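PDB 4TQJ: lectin 2 from Agrocybe aegerita, which specifically recognises glycans that carry N-acetylglucosamine at their non-reducing end. Local coordinates for residues Ile5-Pro10 against Leu117-Asp122; Leu9-Ala14 against Val395-Asn400. The protein carries 1 engineered substitution. All coordinates share one frame; numbering follows the deposited sequence.

How the interactions relate
In this seven-bladed beta-propeller the N-terminal segment runs into the middle of the ring, surrounded by the innermost strands of the blades. Interactions 1 and 2 follow this one piece of chain, sharing L9 and P10, as it meets two of these strands; their centres lie about 10 Å apart. Interaction 1 is the more deeply buried and is chiefly apolar, with no direct hydrogen bond between its segments. Interaction 2 is partly buried: an aromatic contact at one end gives way to a direct hydrogen bond, backbone N-H to asparagine side chain, and three bridging waters at the other. The two also touch each other, I5 packing on P12 and the carbonyl oxygen of D8 on W397.

Interaction 1 (Ile5-Pro10 against Leu117-Asp122); sequences ITQDLP and LRYLAD
Y119 and I5 carry this contact, the tyrosine ring lying beneath a methyl group of the isoleucine. I5 CG2 sits 3.6 Å from the centroid of the Y119 ring and 11° off its normal, a CH-pi contact over the middle of one face. The branch reaches the ring because CG2 is anti to the backbone N of I5 (chi1 -68°, measured to CG1), while the other branch runs on toward the next inward-facing residue of the strand. There I5 CD1 meets A121 CB at 3.5 Å, closer than usual van der Waals contact. P10 adds its CB to the ring obliquely, 4.0 Å from Y119 CD1.

Q7 covers the phenolic end, its CG 3.2 Å from Y119 OH. Its extended chain crosses L117 at about a right angle, with Q7 CG 3.8 Å from L117 CD2 and Q7 OE1 the same distance from L117 CD1. The polar ends turn to the neighbouring blade: Y119 OH is bonded to R174 O and Q7 OE1 to R174 N. One water links the two backbones, donating to P10 O at 2.7 Å and accepting from L120 N.

The turn itself is closed from within, T6 OG1 accepting from L9 N in an ST motif and T6 N bonding to L9 O. Strand 117-121 is the innermost of its blade, and the chiefly apolar packing against it is consistent with the N-terminal segment filling the centre of the ring, while the main chain of R174 holds both Q7 OE1 and the OH of the buried Y119.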
loop_
_atom_site.group_PDB
_atom_site.type_symbol
_atom_site.label_atom_id
_atom_site.label_comp_id
_atom_site.label_asym_id
_atom_site.label_seq_id
_atom_site.Cartn_x
_atom_site.Cartn_y
_atom_site.Cartn_z
ATOM N N ILE A 5 5.764 -0.659 20.809
ATOM C CA ILE A 5 5.723 0.791 20.897
ATOM C C ILE A 5 6.680 1.240 21.986
ATOM O O ILE A 5 6.526 0.836 23.137
ATOM C CB ILE A 5 4.303 1.253 21.229
ATOM C CG1 ILE A 5 3.390 0.950 20.041
ATOM C CG2 ILE A 5 4.272 2.736 21.577
ATOM C CD1 ILE A 5 1.946 1.209 20.318
ATOM N N THR A 6 7.675 2.043 21.618
ATOM C CA THR A 6 8.670 2.538 22.575
ATOM C C THR A 6 8.620 4.058 22.628
ATOM O O THR A 6 7.935 4.680 21.829
ATOM C CB THR A 6 10.135 2.075 22.241
ATOM O OG1 THR A 6 10.629 2.777 21.093
ATOM C CG2 THR A 6 10.211 0.578 21.998
ATOM N N GLN A 7 9.327 4.658 23.581
ATOM C CA GLN A 7 9.406 6.112 23.659
ATOM C C GLN A 7 10.099 6.699 22.431
ATOM O O GLN A 7 9.657 7.705 21.879
ATOM C CB GLN A 7 10.129 6.540 24.943
ATOM C CG GLN A 7 9.436 6.030 26.194
ATOM C CD GLN A 7 10.144 6.392 27.471
ATOM O OE1 GLN A 7 10.040 5.668 28.460
ATOM N NE2 GLN A 7 10.872 7.511 27.464
ATOM N N ASP A 8 11.184 6.065 21.998
ATOM C CA ASP A 8 11.934 6.560 20.846
ATOM C C ASP A 8 11.200 6.266 19.534
ATOM O O ASP A 8 11.256 7.040 18.581
ATOM C CB ASP A 8 13.329 5.929 20.815
ATOM C CG ASP A 8 14.239 6.478 21.898
ATOM O OD1 ASP A 8 13.955 7.581 22.411
ATOM O OD2 ASP A 8 15.237 5.811 22.244
ATOM N N LEU A 9 10.526 5.131 19.491
ATOM C CA LEU A 9 9.800 4.718 18.290
ATOM C C LEU A 9 8.364 4.407 18.659
ATOM O O LEU A 9 7.985 3.251 18.790
ATOM C CB LEU A 9 10.482 3.498 17.664
ATOM C CG LEU A 9 11.846 3.795 17.047
ATOM C CD1 LEU A 9 12.602 2.505 16.705
ATOM C CD2 LEU A 9 11.686 4.668 15.810
ATOM N N PRO A 10 7.559 5.452 18.867
ATOM C CA PRO A 10 6.166 5.245 19.260
ATOM C C PRO A 10 5.286 4.699 18.129
ATOM O O PRO A 10 4.176 4.218 18.399
ATOM C CB PRO A 10 5.721 6.653 19.663
ATOM C CG PRO A 10 6.583 7.543 18.852
ATOM C CD PRO A 10 7.918 6.880 18.857
ATOM N N LEU A 117 4.026 10.472 28.717
ATOM C CA LEU A 117 4.101 9.814 27.417
ATOM C C LEU A 117 2.695 9.658 26.872
ATOM O O LEU A 117 1.796 9.279 27.609
ATOM C CB LEU A 117 4.716 8.419 27.558
ATOM C CG LEU A 117 6.138 8.402 28.120
ATOM C CD1 LEU A 117 6.513 7.012 28.637
ATOM C CD2 LEU A 117 7.100 8.881 27.046
ATOM N N ARG A 118 2.518 9.927 25.582
ATOM C CA ARG A 118 1.251 9.698 24.905
ATOM C C ARG A 118 1.473 8.835 23.672
ATOM O O ARG A 118 2.293 9.164 22.826
ATOM C CB ARG A 118 0.587 11.035 24.537
ATOM C CG ARG A 118 -0.139 11.683 25.722
ATOM C CD ARG A 118 -0.328 13.201 25.563
ATOM N NE ARG A 118 0.930 13.936 25.654
ATOM C CZ ARG A 118 1.039 15.254 25.505
ATOM N NH1 ARG A 118 -0.039 15.986 25.280
ATOM N NH2 ARG A 118 2.226 15.845 25.596
ATOM N N TYR A 119 0.739 7.730 23.591
ATOM C CA TYR A 119 0.865 6.761 22.501
ATOM C C TYR A 119 -0.488 6.518 21.859
ATOM O O TYR A 119 -1.529 6.798 22.456
ATOM C CB TYR A 119 1.326 5.410 23.038
ATOM C CG TYR A 119 2.719 5.345 23.634
ATOM C CD1 TYR A 119 3.779 6.050 23.086
ATOM C CD2 TYR A 119 2.972 4.537 24.735
ATOM C CE1 TYR A 119 5.061 5.964 23.645
ATOM C CE2 TYR A 119 4.235 4.442 25.286
ATOM C CZ TYR A 119 5.273 5.157 24.747
ATOM O OH TYR A 119 6.534 5.037 25.296
ATOM N N LEU A 120 -0.464 5.970 20.652
ATOM C CA LEU A 120 -1.669 5.488 19.982
ATOM C C LEU A 120 -1.498 4.009 19.697
ATOM O O LEU A 120 -0.505 3.605 19.096
ATOM C CB LEU A 120 -1.880 6.235 18.669
ATOM C CG LEU A 120 -2.108 7.730 18.860
ATOM C CD1 LEU A 120 -1.787 8.516 17.585
ATOM C CD2 LEU A 120 -3.523 7.991 19.357
ATOM N N ALA A 121 -2.464 3.204 20.123
ATOM C CA ALA A 121 -2.329 1.753 20.022
ATOM C C ALA A 121 -3.680 1.038 20.076
ATOM O O ALA A 121 -4.575 1.431 20.816
ATOM C CB ALA A 121 -1.417 1.237 21.140
ATOM N N ASP A 122 -3.800 -0.026 19.292
ATOM C CA ASP A 122 -4.994 -0.866 19.276
ATOM C C ASP A 122 -4.934 -1.869 20.418
ATOM O O ASP A 122 -4.766 -3.061 20.201
ATOM C CB ASP A 122 -5.083 -1.595 17.938
ATOM C CG ASP A 122 -6.355 -2.420 17.793
ATOM O OD1 ASP A 122 -7.272 -2.296 18.636
ATOM O OD2 ASP A 122 -6.427 -3.185 16.811
HETATM O O HOH W 1 1.660 5.117 18.969
#

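Interaction 2 (Leu9-Ala14 against Val395-Asn400); sequences LPIPVA and VCWMAN
Strand 395-399 is the C-terminal strand that completes the first blade of the propeller beside strand 20-25, the "velcro" closure of the ring, and W397 of the strand and N400 just after it hold I11 and A14 of the N-terminal segment. I11 CD1 lies over one face of the indole, 3.4 Å from the centroid of the five-membered ring and 18° off its normal, a close CH-pi contact. V395 CG1, from the same strand, covers the opposite face, and W397 NE1 is bonded to R61 O, which helps fix the ring's orientation. P10 crosses the six-membered end of the indole, meeting it obliquely, its CD 3.7 Å from W397 CH2.

Farther along, I11 CG2 packs on A399 CB at 4.0 Å, and V13 CG2 comes to 3.4 Å from M398 O. N400 offers OD1 to A14 N in a 2.8 Å bond that is nearly straight at the hydrogen, 169°, although the donor is tilted 31° from the carbonyl plane. A water links N400 ND2 to A14 O, so the amide engages both polar main-chain atoms of A14. Two further waters bridge I11 O to M398 O and P12 O to N400 N.

A side-chain amide and waters thus satisfy backbone groups of a segment that makes no direct backbone-to-backbone hydrogen bond here: it lies alongside the closing strand, its apolar part on W397, without adding to the sheet.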
loop_
_atom_site.group_PDB
_atom_site.type_symbol
_atom_site.label_atom_id
_atom_site.label_comp_id
_atom_site.label_asym_id
_atom_site.label_seq_id
_atom_site.Cartn_x
_atom_site.Cartn_y
_atom_site.Cartn_z
ATOM N N LEU A 9 10.526 5.131 19.491
ATOM C CA LEU A 9 9.800 4.718 18.290
ATOM C C LEU A 9 8.364 4.407 18.659
ATOM O O LEU A 9 7.985 3.251 18.790
ATOM C CB LEU A 9 10.482 3.498 17.664
ATOM C CG LEU A 9 11.846 3.795 17.047
ATOM C CD1 LEU A 9 12.602 2.505 16.705
ATOM C CD2 LEU A 9 11.686 4.668 15.810
ATOM N N PRO A 10 7.559 5.452 18.867
ATOM C CA PRO A 10 6.166 5.245 19.260
ATOM C C PRO A 10 5.286 4.699 18.129
ATOM O O PRO A 10 4.176 4.218 18.399
ATOM C CB PRO A 10 5.721 6.653 19.663
ATOM C CG PRO A 10 6.583 7.543 18.852
ATOM C CD PRO A 10 7.918 6.880 18.857
ATOM N N ILE A 11 5.775 4.779 16.891
ATOM C CA ILE A 11 5.034 4.326 15.711
ATOM C C ILE A 11 5.607 3.014 15.192
ATOM O O ILE A 11 6.715 2.987 14.639
ATOM C CB ILE A 11 5.111 5.350 14.562
ATOM C CG1 ILE A 11 4.579 6.710 15.014
ATOM C CG2 ILE A 11 4.323 4.845 13.358
ATOM C CD1 ILE A 11 4.789 7.806 14.004
ATOM N N PRO A 12 4.864 1.918 15.373
ATOM C CA PRO A 12 5.320 0.618 14.876
ATOM C C PRO A 12 5.401 0.651 13.354
ATOM O O PRO A 12 4.550 1.257 12.707
ATOM C CB PRO A 12 4.212 -0.343 15.326
ATOM C CG PRO A 12 3.482 0.376 16.396
ATOM C CD PRO A 12 3.534 1.824 15.997
ATOM N N VAL A 13 6.442 0.038 12.809
ATOM C CA VAL A 13 6.621 -0.066 11.380
ATOM C C VAL A 13 6.692 -1.556 11.072
ATOM O O VAL A 13 7.346 -2.311 11.788
ATOM C CB VAL A 13 7.917 0.629 10.936
ATOM C CG1 VAL A 13 8.146 0.420 9.454
ATOM C CG2 VAL A 13 7.875 2.127 11.289
ATOM N N ALA A 14 6.006 -1.988 10.024
ATOM C CA ALA A 14 5.948 -3.414 9.719
ATOM C C ALA A 14 7.354 -3.942 9.401
ATOM O O ALA A 14 8.128 -3.275 8.709
ATOM C CB ALA A 14 5.012 -3.654 8.563
ATOM N N VAL A 395 9.504 17.029 13.060
ATOM C CA VAL A 395 9.487 15.630 13.458
ATOM C C VAL A 395 9.417 14.802 12.184
ATOM O O VAL A 395 8.653 15.125 11.274
ATOM C CB VAL A 395 8.241 15.303 14.304
ATOM C CG1 VAL A 395 8.299 13.854 14.812
ATOM C CG2 VAL A 395 8.102 16.272 15.442
ATOM N N CYS A 396 10.229 13.758 12.094
ATOM C CA CYS A 396 10.123 12.818 10.980
ATOM C C CYS A 396 10.019 11.406 11.485
ATOM O O CYS A 396 10.721 11.011 12.420
ATOM C CB CYS A 396 11.355 12.877 10.088
ATOM S SG CYS A 396 11.470 14.326 9.121
ATOM N N TRP A 397 9.164 10.632 10.838
ATOM C CA TRP A 397 8.987 9.242 11.185
ATOM C C TRP A 397 8.970 8.416 9.902
ATOM O O TRP A 397 8.602 8.916 8.830
ATOM C CB TRP A 397 7.631 9.030 11.860
ATOM C CG TRP A 397 7.330 9.795 13.130
ATOM C CD1 TRP A 397 6.298 10.675 13.328
ATOM C CD2 TRP A 397 8.009 9.691 14.391
ATOM N NE1 TRP A 397 6.304 11.133 14.620
ATOM C CE2 TRP A 397 7.343 10.547 15.295
ATOM C CE3 TRP A 397 9.119 8.963 14.841
ATOM C CZ2 TRP A 397 7.754 10.699 16.616
ATOM C CZ3 TRP A 397 9.527 9.116 16.151
ATOM C CH2 TRP A 397 8.848 9.979 17.024
ATOM N N MET A 398 9.345 7.151 10.012
ATOM C CA MET A 398 8.948 6.170 9.014
ATOM C C MET A 398 7.627 5.566 9.494
ATOM O O MET A 398 7.423 5.409 10.696
ATOM C CB MET A 398 10.011 5.080 8.846
ATOM C CG MET A 398 11.394 5.608 8.455
ATOM S SD MET A 398 11.416 6.556 6.910
ATOM C CE MET A 398 10.770 5.368 5.734
ATOM N N ALA A 399 6.729 5.251 8.560
ATOM C CA ALA A 399 5.449 4.622 8.884
ATOM C C ALA A 399 4.875 3.930 7.651
ATOM O O ALA A 399 5.184 4.310 6.534
ATOM C CB ALA A 399 4.461 5.655 9.407
ATOM N N ASN A 400 4.058 2.902 7.855
ATOM C CA ASN A 400 3.355 2.279 6.739
ATOM C C ASN A 400 1.981 2.922 6.593
ATOM O O ASN A 400 1.040 2.617 7.331
ATOM C CB ASN A 400 3.240 0.765 6.924
ATOM C CG ASN A 400 4.585 0.113 7.231
ATOM O OD1 ASN A 400 4.980 0.002 8.389
ATOM N ND2 ASN A 400 5.285 -0.320 6.194
HETATM O O HOH W 2 8.153 4.772 13.352
HETATM O O HOH W 3 3.392 2.427 10.573
HETATM O O HOH W 4 7.814 -1.785 6.343
#